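PDB 3DZ1: dihydrodipicolinate synthase from Rhodopseudomonas palustris, which probably acts as a 4-hydroxy-tetrahydrodipicolinate synthase, a pyruvate-using lyase of the DapA family associated with lysine biosynthesis. Local coordinates for residues T35-Y38 with A39-C43; K72-K75 with S76-V79; R115-E118 with Q119-T122; T121-F124 with R125-T128; V154-Q157 with I158-S162. All coordinates share one frame; numbering follows the deposited sequence.

Contact 1: T35-Y38 with A39-C43; sequences TDFY and AEVGC
V41 folds its side chain back over the last turn of helix 28-40, against F37 and Y38. Its CB stands 3.8 Å from F37 O. From there CG1, anti to the carbonyl carbon (chi1 -56°), reaches the F37 ring and sits over one face, a CH-pi contact 4.1 Å from the centroid and nearest to CE1. The other branch, CG2, fills the position between backbone N and carbonyl carbon and rests 3.4 Å from Y38 O. F37 meets it halfway: its CG is anti to the backbone N (chi1 173°), which carries the ring along the helix toward V41. Cut back to an alanine, V41 would probably leave this ring face without its methyl cover and the phenyl more able to turn.

A Schellman motif ends the helix here. G42, at positive phi, is its C-prime residue: C43 N binds Y38 O at 3.0 Å and G42 N binds A39 O at 3.2 Å. The turn also brings C43 SG obliquely to the Y38 ring, 5.4 Å from its centroid, while the two CB atoms pack. Y38 and C43 both touch A14 of strand 11-15; D36 pairs with R73.

The chemistry is that of a helix end: backbone N-H groups reach the carbonyls from T35 to A39, and the side chains of V41 and C43 lie against those of F37 and Y38.

Contact 2: K72-K75 with S76-V79; sequences KRAK and SMQV
The carbonyl group of A74 is the flat group that M77 meets: M77 N approaches from above its plane, 64° out of it, and donates a hydrogen bond of 3.2 Å to A74 O. The N-H itself points well at the oxygen, at 163°, but it comes over the face and not onto a lone pair. This bond closes a type I beta turn from A74 to M77, with K75 and S76 at its exposed corners. A74 also centres an inverse gamma turn that overlaps the start of the beta turn, with a weak bond from K75 N to R73 O, so the chain leaves the helix and reverses within a few residues.

Inside the bend the methyl group of A74 is gripped by two carbons. The terminal CE of M77, a selenomethionine, comes within 3.5 Å of A74 CB. It gets there because the chain runs straight to SE and then bends at chi3 (-70°), curling its end back over the alanine. V79 CG2 meets the same A74 CB at 3.6 Å, two residues further on. Small and buried, A74 lets both larger side chains close in on it.

The turn joins helix 60-73 to strand 78-82 and so forms the last corner of a beta-alpha-beta unit of the barrel. M77 also packs on A39 of helix 28-40 and V46 of strand 45-48. V79 touches V48, and its backbone bonds to A104, while Q78 bonds to V46.

Contact 3: R115-E118 with Q119-T122; sequences RTDE and QITT
A capping box opens helix 117-131, with T116 as N-cap and Q119 three residues on. T116 OG1 accepts from Q119 N at 2.9 Å. The hydroxyl can face the first turn because it lies between backbone N and carbonyl carbon (chi1 76°), while CG2 turns toward the Q119 amide. In return Q119 sends its side chain, extended beyond CG, back across T116 at about a right angle, and OE1 takes two backbone donors. R115 N reaches it at 3.0 Å and T116 N at 3.1 Å, from opposite faces of the amide plane. Two N-H groups on one oxygen fix the rotation of the Q119 amide and tie the segment before the helix to its first turn.

Further along, two threonines double the helical bonds. T121 gives both N and OG1 to D117 O, the backbone bond being nearly straight (175°). T122 does the same to E118 O, its OG1 at 3.0 Å and its N coming from opposite faces of the carbonyl plane. Both hydroxyls are thus turned back on their own helix. I120, buried, lays CG1 beside T116 O, 3.4 Å away, and sends CD1 on toward R115 O.

I120 packs on V154 and I158 of helix 152-161, and T121 on Q157. A second subunit meets the helix start: R115 NH2 bonds to its L114 O, R115 packs on its R115, and T116 on its V149. The capped end of helix 117-131 therefore lies between its partner helix and a subunit interface.

Contact 4: T121-F124 with R125-T128; sequences TTYF and RQAT
Y123 O receives A127 N at 2.7 Å, the shortest polar bond here, with the donor in the carbonyl plane. One residue earlier T122 O accepts Q126 N at 3.0 Å and, weakly, R125 N, whose better bond goes to T121 O. T128 N closes on F124 O at 2.9 Å.

R125 folds back along the helix. Its chain bends at chi3 (-57°), which lays the guanidinium over T122, with T122 CA 3.6 Å above its plane and toward the rim. It runs beside T121, and NH1 stands 3.5 Å from T121 O. Q126 also leans back, on another side of T122: its CG passes T122 O, and its amide carbon CD lies 3.9 Å from the methyl CG2 of T122.

A127 CB lies oblique to both rings, 4.1 Å from CE2 of Y123 and farther from F124. The rings also meet each other, for Y123 CD2 lies over the centre of one F124 face.

Different sides of helix 117-131 thus serve different neighbours. Y123 meets the F88 ring and touches M91, both of helix 88-101. F124 meets W137 with nearly parallel planes and touches L139 of strand 137-141. R125 approaches D161 of helix 152-161, and Q126 packs on P283 of a third subunit.

Contact 5: V154-Q157 with I158-S162; sequences VIRQ and IVMDS
Backbone hydrogen bonds come first: I158 N to V154 O, V159 N to I155 O, M160 N to R156 O and D161 N to Q157 O, all between 2.8 and 3.0 Å. The last is the most bent, at 139°, as helix 152-161 draws to its end. There S162 turns back and gives both N and OG to V159 O, OG at 2.7 Å and from the same face as N. The hydroxyl also bonds to C165 N at the start of the next strand.

Apolar contacts follow. I158 CG1, anti to its carbonyl carbon (chi1 -66°), crosses V154 O at 3.1 Å, and the chain then carries CD1 on to V154 CG1 at 3.9 Å. I155 CG2 and V159 CG2 approach more loosely. I158 also meets F124 of helix 117-131 and W137 and L139 of strand 137-141, so that an alanine in its place would probably open a gap beside F124 and L139 and take from V154 CG1 one of its packing partners, I120 remaining.

Polar side chains form the remaining group. Q157 and D161 cross, with amide and carboxylate planes 59° apart, and D161 OD2 lies beside Q157 CG at 3.5 Å. R156 turns elsewhere, bonding to S190 OG and making a cation-pi contact with F185.

The chemistry divides the helix: branched aliphatics are buried, I155 and I158 reaching strand 137-141 and V154 and I158 the neighbouring helix 117-131, while Q157, M160 and D161 are exposed. D161 brings a carboxylate near the carbonyl end of the helix, where the helix dipole probably disfavours its negative charge, which its exposure to solvent would ease.

In the fold
The five contacts follow one another along the chain on the alpha/beta barrel of eight parallel strands, in two clusters. Contacts 1 and 2, centres 10 Å apart, lie at the ends of helices 28-40 and 60-73 and are joined by the D36-R73 salt bridge; C43 and V79 stand about 10 Å from the predicted pyruvate-binding M217, side chain to side chain. Contacts 3 and 4 share T121 and T122 on helix 117-131; contact 5, on helix 152-161, packs against both. Contact 1 lies across the chain's centre from this second cluster. One cluster therefore finishes helix-to-strand connections, whereas the other pairs two outer helices, contacts 3 and 4 also touching neighbouring subunits.

Contact 1: T35-Y38 with A39-C43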
loop_
_atom_site.group_PDB
_atom_site.type_symbol
_atom_site.label_atom_id
_atom_site.label_comp_id
_atom_site.label_asym_id
_atom_site.label_seq_id
_atom_site.Cartn_x
_atom_site.Cartn_y
_atom_site.Cartn_z
ATOM N N THR A 35 -10.897 16.586 31.338
ATOM C CA THR A 35 -11.161 17.940 30.875
ATOM C C THR A 35 -10.702 18.989 31.881
ATOM O O THR A 35 -10.070 19.979 31.504
ATOM C CB THR A 35 -12.660 18.154 30.590
ATOM O OG1 THR A 35 -13.102 17.203 29.613
ATOM C CG2 THR A 35 -12.901 19.563 30.059
ATOM N N ASP A 36 -11.029 18.780 33.154
ATOM C CA ASP A 36 -10.636 19.724 34.203
ATOM C C ASP A 36 -9.122 19.811 34.276
ATOM O O ASP A 36 -8.551 20.885 34.495
ATOM C CB ASP A 36 -11.178 19.282 35.565
ATOM C CG ASP A 36 -12.690 19.327 35.633
ATOM O OD1 ASP A 36 -13.300 20.086 34.849
ATOM O OD2 ASP A 36 -13.267 18.613 36.482
ATOM N N PHE A 37 -8.481 18.660 34.106
ATOM C CA PHE A 37 -7.030 18.561 34.133
ATOM C C PHE A 37 -6.412 19.420 33.030
ATOM O O PHE A 37 -5.553 20.268 33.292
ATOM C CB PHE A 37 -6.602 17.103 33.946
ATOM C CG PHE A 37 -5.119 16.927 33.796
ATOM C CD1 PHE A 37 -4.266 17.153 34.872
ATOM C CD2 PHE A 37 -4.571 16.574 32.569
ATOM C CE1 PHE A 37 -2.887 17.035 34.726
ATOM C CE2 PHE A 37 -3.193 16.453 32.413
ATOM C CZ PHE A 37 -2.350 16.684 33.493
ATOM N N TYR A 38 -6.844 19.194 31.792
ATOM C CA TYR A 38 -6.319 19.957 30.662
ATOM C C TYR A 38 -6.429 21.467 30.879
ATOM O O TYR A 38 -5.507 22.217 30.558
ATOM C CB TYR A 38 -7.055 19.593 29.370
ATOM C CG TYR A 38 -6.964 18.138 28.963
ATOM C CD1 TYR A 38 -5.758 17.440 29.041
ATOM C CD2 TYR A 38 -8.076 17.474 28.445
ATOM C CE1 TYR A 38 -5.662 16.114 28.607
ATOM C CE2 TYR A 38 -7.994 16.155 28.010
ATOM C CZ TYR A 38 -6.787 15.481 28.091
ATOM O OH TYR A 38 -6.706 14.182 27.644
ATOM N N ALA A 39 -7.569 21.912 31.400
ATOM C CA ALA A 39 -7.776 23.334 31.644
ATOM C C ALA A 39 -6.835 23.811 32.742
ATOM O O ALA A 39 -6.192 24.855 32.618
ATOM C CB ALA A 39 -9.217 23.594 32.051
ATOM N N GLU A 40 -6.754 23.026 33.811
ATOM C CA GLU A 40 -5.915 23.355 34.956
ATOM C C GLU A 40 -4.442 23.552 34.607
ATOM O O GLU A 40 -3.777 24.424 35.173
ATOM C CB GLU A 40 -6.040 22.254 36.012
ATOM C CG GLU A 40 -5.259 22.502 37.285
ATOM C CD GLU A 40 -5.280 21.295 38.210
ATOM O OE1 GLU A 40 -4.793 20.217 37.797
ATOM O OE2 GLU A 40 -5.787 21.419 39.347
ATOM N N VAL A 41 -3.932 22.752 33.676
ATOM C CA VAL A 41 -2.520 22.845 33.310
ATOM C C VAL A 41 -2.168 23.815 32.179
ATOM O O VAL A 41 -1.024 23.844 31.719
ATOM C CB VAL A 41 -1.939 21.445 32.976
ATOM C CG1 VAL A 41 -2.148 20.512 34.158
ATOM C CG2 VAL A 41 -2.582 20.884 31.715
ATOM N N GLY A 42 -3.139 24.602 31.725
ATOM C CA GLY A 42 -2.852 25.578 30.684
ATOM C C GLY A 42 -3.127 25.226 29.232
ATOM O O GLY A 42 -2.679 25.945 28.337
ATOM N N CYS A 43 -3.843 24.134 28.978
ATOM C CA CYS A 43 -4.163 23.755 27.601
ATOM C C CYS A 43 -5.162 24.760 27.026
ATOM O O CYS A 43 -6.068 25.208 27.729
ATOM C CB CYS A 43 -4.768 22.349 27.554
ATOM S SG CYS A 43 -3.593 21.010 27.865
#

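Contact 2: K72-K75 with S76-V79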
loop_
_atom_site.group_PDB
_atom_site.type_symbol
_atom_site.label_atom_id
_atom_site.label_comp_id
_atom_site.label_asym_id
_atom_site.label_seq_id
_atom_site.Cartn_x
_atom_site.Cartn_y
_atom_site.Cartn_z
ATOM N N LYS A 72 -19.313 20.341 26.566
ATOM C CA LYS A 72 -19.993 20.997 27.676
ATOM C C LYS A 72 -19.106 21.231 28.894
ATOM O O LYS A 72 -19.302 22.195 29.636
ATOM C CB LYS A 72 -21.222 20.181 28.083
ATOM C CG LYS A 72 -22.248 20.020 26.970
ATOM C CD LYS A 72 -22.746 21.369 26.484
ATOM C CE LYS A 72 -23.815 21.216 25.419
ATOM N NZ LYS A 72 -24.306 22.543 24.961
ATOM N N ARG A 73 -18.125 20.358 29.095
ATOM C CA ARG A 73 -17.230 20.469 30.242
ATOM C C ARG A 73 -16.122 21.509 30.056
ATOM O O ARG A 73 -15.769 22.224 30.998
ATOM C CB ARG A 73 -16.605 19.104 30.544
ATOM C CG ARG A 73 -15.822 19.037 31.844
ATOM C CD ARG A 73 -16.753 19.021 33.040
ATOM N NE ARG A 73 -16.024 18.933 34.302
ATOM C CZ ARG A 73 -16.603 18.740 35.483
ATOM N NH1 ARG A 73 -17.920 18.613 35.562
ATOM N NH2 ARG A 73 -15.867 18.674 36.583
ATOM N N ALA A 74 -15.571 21.588 28.849
ATOM C CA ALA A 74 -14.492 22.532 28.556
ATOM C C ALA A 74 -15.016 23.929 28.228
ATOM O O ALA A 74 -14.781 24.455 27.143
ATOM C CB ALA A 74 -13.644 22.012 27.401
ATOM N N LYS A 75 -15.709 24.533 29.183
ATOM C CA LYS A 75 -16.286 25.859 28.993
ATOM C C LYS A 75 -15.281 26.960 28.631
ATOM O O LYS A 75 -15.620 27.891 27.900
ATOM C CB LYS A 75 -17.056 26.263 30.256
ATOM C CG LYS A 75 -18.115 25.251 30.679
ATOM C CD LYS A 75 -18.805 25.668 31.972
ATOM C CE LYS A 75 -17.809 25.825 33.117
ATOM N NZ LYS A 75 -18.465 26.228 34.397
ATOM N N SER A 76 -14.053 26.853 29.132
ATOM C CA SER A 76 -13.028 27.864 28.868
ATOM C C SER A 76 -12.020 27.487 27.784
ATOM O O SER A 76 -11.033 28.196 27.579
ATOM C CB SER A 76 -12.265 28.181 30.157
ATOM O OG SER A 76 -11.535 27.046 30.597
HETATM N N MSE A 77 -12.261 26.375 27.094
HETATM C CA MSE A 77 -11.352 25.928 26.043
HETATM C C MSE A 77 -12.089 25.625 24.743
HETATM O O MSE A 77 -13.287 25.350 24.742
HETATM C CB MSE A 77 -10.608 24.667 26.486
HETATM C CG MSE A 77 -9.748 24.837 27.717
HETATM SE SE MSE A 77 -8.842 23.187 28.149
HETATM C CE MSE A 77 -10.372 22.147 28.725
ATOM N N GLN A 78 -11.357 25.669 23.637
ATOM C CA GLN A 78 -11.938 25.378 22.336
ATOM C C GLN A 78 -11.828 23.873 22.106
ATOM O O GLN A 78 -10.742 23.304 22.209
ATOM C CB GLN A 78 -11.179 26.143 21.248
ATOM C CG GLN A 78 -11.172 27.656 21.452
ATOM C CD GLN A 78 -10.389 28.397 20.383
ATOM O OE1 GLN A 78 -9.182 28.178 20.205
ATOM N NE2 GLN A 78 -11.069 29.294 19.668
ATOM N N VAL A 79 -12.951 23.224 21.815
ATOM C CA VAL A 79 -12.948 21.782 21.578
ATOM C C VAL A 79 -13.129 21.458 20.101
ATOM O O VAL A 79 -14.068 21.924 19.455
ATOM C CB VAL A 79 -14.056 21.073 22.396
ATOM C CG1 VAL A 79 -14.150 19.607 22.002
ATOM C CG2 VAL A 79 -13.743 21.183 23.875
#

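Contact 3: R115-E118 with Q119-T122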
loop_
_atom_site.group_PDB
_atom_site.type_symbol
_atom_site.label_atom_id
_atom_site.label_comp_id
_atom_site.label_asym_id
_atom_site.label_seq_id
_atom_site.Cartn_x
_atom_site.Cartn_y
_atom_site.Cartn_z
ATOM N N ARG A 115 -4.373 9.690 -3.904
ATOM C CA ARG A 115 -2.980 9.763 -4.334
ATOM C C ARG A 115 -2.647 11.038 -5.105
ATOM O O ARG A 115 -1.753 11.795 -4.715
ATOM C CB ARG A 115 -2.619 8.543 -5.191
ATOM C CG ARG A 115 -2.882 7.210 -4.515
ATOM C CD ARG A 115 -2.352 6.029 -5.324
ATOM N NE ARG A 115 -0.982 5.650 -4.969
ATOM C CZ ARG A 115 0.113 6.311 -5.338
ATOM N NH1 ARG A 115 0.020 7.402 -6.085
ATOM N NH2 ARG A 115 1.306 5.870 -4.965
ATOM N N THR A 116 -3.364 11.285 -6.197
ATOM C CA THR A 116 -3.097 12.469 -7.003
ATOM C C THR A 116 -3.519 13.724 -6.254
ATOM O O THR A 116 -4.430 13.694 -5.425
ATOM C CB THR A 116 -3.837 12.420 -8.356
ATOM O OG1 THR A 116 -5.221 12.716 -8.158
ATOM C CG2 THR A 116 -3.709 11.034 -8.982
ATOM N N ASP A 117 -2.843 14.829 -6.539
ATOM C CA ASP A 117 -3.164 16.082 -5.878
ATOM C C ASP A 117 -4.566 16.519 -6.296
ATOM O O ASP A 117 -5.250 17.247 -5.575
ATOM C CB ASP A 117 -2.119 17.134 -6.240
ATOM C CG ASP A 117 -0.697 16.634 -6.023
ATOM O OD1 ASP A 117 -0.507 15.669 -5.243
ATOM O OD2 ASP A 117 0.229 17.207 -6.626
ATOM N N GLU A 118 -4.989 16.047 -7.463
ATOM C CA GLU A 118 -6.310 16.346 -8.001
ATOM C C GLU A 118 -7.354 15.690 -7.093
ATOM O O GLU A 118 -8.353 16.307 -6.721
ATOM C CB GLU A 118 -6.419 15.768 -9.413
ATOM C CG GLU A 118 -7.288 16.543 -10.381
ATOM C CD GLU A 118 -7.210 15.968 -11.790
ATOM O OE1 GLU A 118 -7.762 14.866 -12.017
ATOM O OE2 GLU A 118 -6.582 16.611 -12.664
ATOM N N GLN A 119 -7.118 14.431 -6.739
ATOM C CA GLN A 119 -8.045 13.710 -5.873
ATOM C C GLN A 119 -8.085 14.324 -4.477
ATOM O O GLN A 119 -9.136 14.375 -3.843
ATOM C CB GLN A 119 -7.640 12.241 -5.757
ATOM C CG GLN A 119 -7.702 11.472 -7.060
ATOM C CD GLN A 119 -7.145 10.069 -6.925
ATOM O OE1 GLN A 119 -6.093 9.866 -6.319
ATOM N NE2 GLN A 119 -7.842 9.093 -7.503
ATOM N N ILE A 120 -6.932 14.773 -3.997
ATOM C CA ILE A 120 -6.850 15.377 -2.670
ATOM C C ILE A 120 -7.633 16.683 -2.578
ATOM O O ILE A 120 -8.477 16.843 -1.697
ATOM C CB ILE A 120 -5.375 15.625 -2.260
ATOM C CG1 ILE A 120 -4.651 14.282 -2.133
ATOM C CG2 ILE A 120 -5.306 16.369 -0.920
ATOM C CD1 ILE A 120 -3.157 14.398 -1.932
ATOM N N THR A 121 -7.377 17.618 -3.489
ATOM C CA THR A 121 -8.088 18.890 -3.436
ATOM C C THR A 121 -9.581 18.703 -3.671
ATOM O O THR A 121 -10.403 19.374 -3.046
ATOM C CB THR A 121 -7.518 19.909 -4.449
ATOM O OG1 THR A 121 -7.509 19.338 -5.761
ATOM C CG2 THR A 121 -6.104 20.298 -4.059
ATOM N N THR A 122 -9.942 17.781 -4.557
ATOM C CA THR A 122 -11.351 17.534 -4.820
ATOM C C THR A 122 -12.054 16.989 -3.582
ATOM O O THR A 122 -13.159 17.420 -3.253
ATOM C CB THR A 122 -11.542 16.542 -5.983
ATOM O OG1 THR A 122 -11.206 17.195 -7.210
ATOM C CG2 THR A 122 -12.993 16.050 -6.049
#

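Contact 4: T121-F124 with R125-T128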
loop_
_atom_site.group_PDB
_atom_site.type_symbol
_atom_site.label_atom_id
_atom_site.label_comp_id
_atom_site.label_asym_id
_atom_site.label_seq_id
_atom_site.Cartn_x
_atom_site.Cartn_y
_atom_site.Cartn_z
ATOM N N THR A 121 -7.377 17.618 -3.489
ATOM C CA THR A 121 -8.088 18.890 -3.436
ATOM C C THR A 121 -9.581 18.703 -3.671
ATOM O O THR A 121 -10.403 19.374 -3.046
ATOM C CB THR A 121 -7.518 19.909 -4.449
ATOM O OG1 THR A 121 -7.509 19.338 -5.761
ATOM C CG2 THR A 121 -6.104 20.298 -4.059
ATOM N N THR A 122 -9.942 17.781 -4.557
ATOM C CA THR A 122 -11.351 17.534 -4.820
ATOM C C THR A 122 -12.054 16.989 -3.582
ATOM O O THR A 122 -13.159 17.420 -3.253
ATOM C CB THR A 122 -11.542 16.542 -5.983
ATOM O OG1 THR A 122 -11.206 17.195 -7.210
ATOM C CG2 THR A 122 -12.993 16.050 -6.049
ATOM N N TYR A 123 -11.417 16.045 -2.897
ATOM C CA TYR A 123 -12.020 15.460 -1.708
ATOM C C TYR A 123 -12.398 16.518 -0.680
ATOM O O TYR A 123 -13.517 16.528 -0.160
ATOM C CB TYR A 123 -11.078 14.459 -1.041
ATOM C CG TYR A 123 -11.669 13.909 0.232
ATOM C CD1 TYR A 123 -12.674 12.945 0.191
ATOM C CD2 TYR A 123 -11.300 14.425 1.475
ATOM C CE1 TYR A 123 -13.305 12.511 1.355
ATOM C CE2 TYR A 123 -11.927 13.998 2.647
ATOM C CZ TYR A 123 -12.930 13.043 2.578
ATOM O OH TYR A 123 -13.572 12.630 3.724
ATOM N N PHE A 124 -11.462 17.406 -0.377
ATOM C CA PHE A 124 -11.733 18.427 0.613
ATOM C C PHE A 124 -12.785 19.443 0.203
ATOM O O PHE A 124 -13.480 19.985 1.058
ATOM C CB PHE A 124 -10.420 19.076 1.050
ATOM C CG PHE A 124 -9.610 18.183 1.948
ATOM C CD1 PHE A 124 -10.076 17.865 3.220
ATOM C CD2 PHE A 124 -8.444 17.579 1.493
ATOM C CE1 PHE A 124 -9.400 16.954 4.024
ATOM C CE2 PHE A 124 -7.759 16.666 2.288
ATOM C CZ PHE A 124 -8.240 16.353 3.555
ATOM N N ARG A 125 -12.931 19.684 -1.096
ATOM C CA ARG A 125 -13.967 20.606 -1.550
ATOM C C ARG A 125 -15.309 19.909 -1.314
ATOM O O ARG A 125 -16.302 20.545 -0.970
ATOM C CB ARG A 125 -13.805 20.941 -3.038
ATOM C CG ARG A 125 -12.570 21.771 -3.360
ATOM C CD ARG A 125 -12.737 22.535 -4.670
ATOM N NE ARG A 125 -13.024 21.662 -5.806
ATOM C CZ ARG A 125 -12.109 20.967 -6.478
ATOM N NH1 ARG A 125 -10.827 21.039 -6.140
ATOM N NH2 ARG A 125 -12.479 20.195 -7.491
ATOM N N GLN A 126 -15.335 18.593 -1.497
ATOM C CA GLN A 126 -16.565 17.836 -1.282
ATOM C C GLN A 126 -16.832 17.742 0.216
ATOM O O GLN A 126 -17.983 17.781 0.658
ATOM C CB GLN A 126 -16.450 16.427 -1.865
ATOM C CG GLN A 126 -16.140 16.387 -3.346
ATOM C CD GLN A 126 -15.987 14.971 -3.856
ATOM O OE1 GLN A 126 -15.360 14.135 -3.207
ATOM N NE2 GLN A 126 -16.544 14.700 -5.029
ATOM N N ALA A 127 -15.757 17.619 0.989
ATOM C CA ALA A 127 -15.852 17.515 2.441
ATOM C C ALA A 127 -16.430 18.790 3.051
ATOM O O ALA A 127 -17.309 18.724 3.908
ATOM C CB ALA A 127 -14.475 17.218 3.036
ATOM N N THR A 128 -15.943 19.948 2.609
ATOM C CA THR A 128 -16.448 21.215 3.135
ATOM C C THR A 128 -17.884 21.470 2.683
ATOM O O THR A 128 -18.676 22.079 3.405
ATOM C CB THR A 128 -15.566 22.417 2.714
ATOM O OG1 THR A 128 -15.423 22.439 1.289
ATOM C CG2 THR A 128 -14.195 22.330 3.367
#

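Contact 5: V154-Q157 with I158-S162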
loop_
_atom_site.group_PDB
_atom_site.type_symbol
_atom_site.label_atom_id
_atom_site.label_comp_id
_atom_site.label_asym_id
_atom_site.label_seq_id
_atom_site.Cartn_x
_atom_site.Cartn_y
_atom_site.Cartn_z
ATOM N N VAL A 154 -0.106 21.801 -2.198
ATOM C CA VAL A 154 -1.418 21.160 -2.153
ATOM C C VAL A 154 -2.152 21.657 -0.914
ATOM O O VAL A 154 -3.353 21.936 -0.952
ATOM C CB VAL A 154 -1.299 19.609 -2.109
ATOM C CG1 VAL A 154 -2.599 18.993 -1.593
ATOM C CG2 VAL A 154 -1.007 19.073 -3.503
ATOM N N ILE A 155 -1.425 21.763 0.193
ATOM C CA ILE A 155 -2.018 22.249 1.426
ATOM C C ILE A 155 -2.507 23.675 1.201
ATOM O O ILE A 155 -3.630 24.015 1.572
ATOM C CB ILE A 155 -0.997 22.227 2.582
ATOM C CG1 ILE A 155 -0.697 20.776 2.969
ATOM C CG2 ILE A 155 -1.539 23.017 3.782
ATOM C CD1 ILE A 155 0.426 20.617 3.972
ATOM N N ARG A 156 -1.665 24.503 0.584
ATOM C CA ARG A 156 -2.031 25.890 0.313
ATOM C C ARG A 156 -3.317 25.977 -0.504
ATOM O O ARG A 156 -4.190 26.803 -0.221
ATOM C CB ARG A 156 -0.901 26.609 -0.430
ATOM C CG ARG A 156 -1.267 28.027 -0.867
ATOM C CD ARG A 156 -0.092 28.732 -1.525
ATOM N NE ARG A 156 0.339 28.054 -2.742
ATOM C CZ ARG A 156 1.409 28.398 -3.451
ATOM N NH1 ARG A 156 2.164 29.417 -3.065
ATOM N NH2 ARG A 156 1.724 27.719 -4.545
ATOM N N GLN A 157 -3.428 25.124 -1.517
ATOM C CA GLN A 157 -4.613 25.099 -2.364
ATOM C C GLN A 157 -5.856 24.703 -1.572
ATOM O O GLN A 157 -6.911 25.326 -1.706
ATOM C CB GLN A 157 -4.398 24.129 -3.528
ATOM C CG GLN A 157 -5.611 23.936 -4.423
ATOM C CD GLN A 157 -5.228 23.401 -5.790
ATOM O OE1 GLN A 157 -4.324 22.571 -5.912
ATOM N NE2 GLN A 157 -5.918 23.867 -6.824
ATOM N N ILE A 158 -5.731 23.663 -0.752
ATOM C CA ILE A 158 -6.847 23.195 0.066
ATOM C C ILE A 158 -7.365 24.326 0.944
ATOM O O ILE A 158 -8.575 24.549 1.046
ATOM C CB ILE A 158 -6.418 22.033 0.991
ATOM C CG1 ILE A 158 -6.058 20.809 0.155
ATOM C CG2 ILE A 158 -7.535 21.708 1.979
ATOM C CD1 ILE A 158 -5.433 19.685 0.958
ATOM N N VAL A 159 -6.442 25.036 1.581
ATOM C CA VAL A 159 -6.804 26.139 2.463
ATOM C C VAL A 159 -7.446 27.300 1.707
ATOM O O VAL A 159 -8.521 27.779 2.083
ATOM C CB VAL A 159 -5.570 26.664 3.223
ATOM C CG1 VAL A 159 -5.938 27.911 4.014
ATOM C CG2 VAL A 159 -5.035 25.586 4.164
HETATM N N MSE A 160 -6.793 27.750 0.641
HETATM C CA MSE A 160 -7.317 28.868 -0.135
HETATM C C MSE A 160 -8.604 28.537 -0.899
HETATM O O MSE A 160 -9.374 29.438 -1.242
HETATM C CB MSE A 160 -6.242 29.387 -1.094
HETATM C CG MSE A 160 -5.000 29.923 -0.385
HETATM SE SE MSE A 160 -5.362 31.319 0.925
HETATM C CE MSE A 160 -5.298 32.854 -0.262
ATOM N N ASP A 161 -8.835 27.255 -1.165
ATOM C CA ASP A 161 -10.051 26.822 -1.857
ATOM C C ASP A 161 -11.221 26.827 -0.870
ATOM O O ASP A 161 -12.385 26.886 -1.267
ATOM C CB ASP A 161 -9.903 25.394 -2.395
ATOM C CG ASP A 161 -9.259 25.331 -3.770
ATOM O OD1 ASP A 161 -8.924 26.387 -4.344
ATOM O OD2 ASP A 161 -9.095 24.200 -4.275
ATOM N N SER A 162 -10.899 26.761 0.417
ATOM C CA SER A 162 -11.917 26.716 1.462
ATOM C C SER A 162 -12.290 28.063 2.064
ATOM O O SER A 162 -11.505 29.012 2.081
ATOM C CB SER A 162 -11.459 25.805 2.597
ATOM O OG SER A 162 -10.501 26.478 3.397
#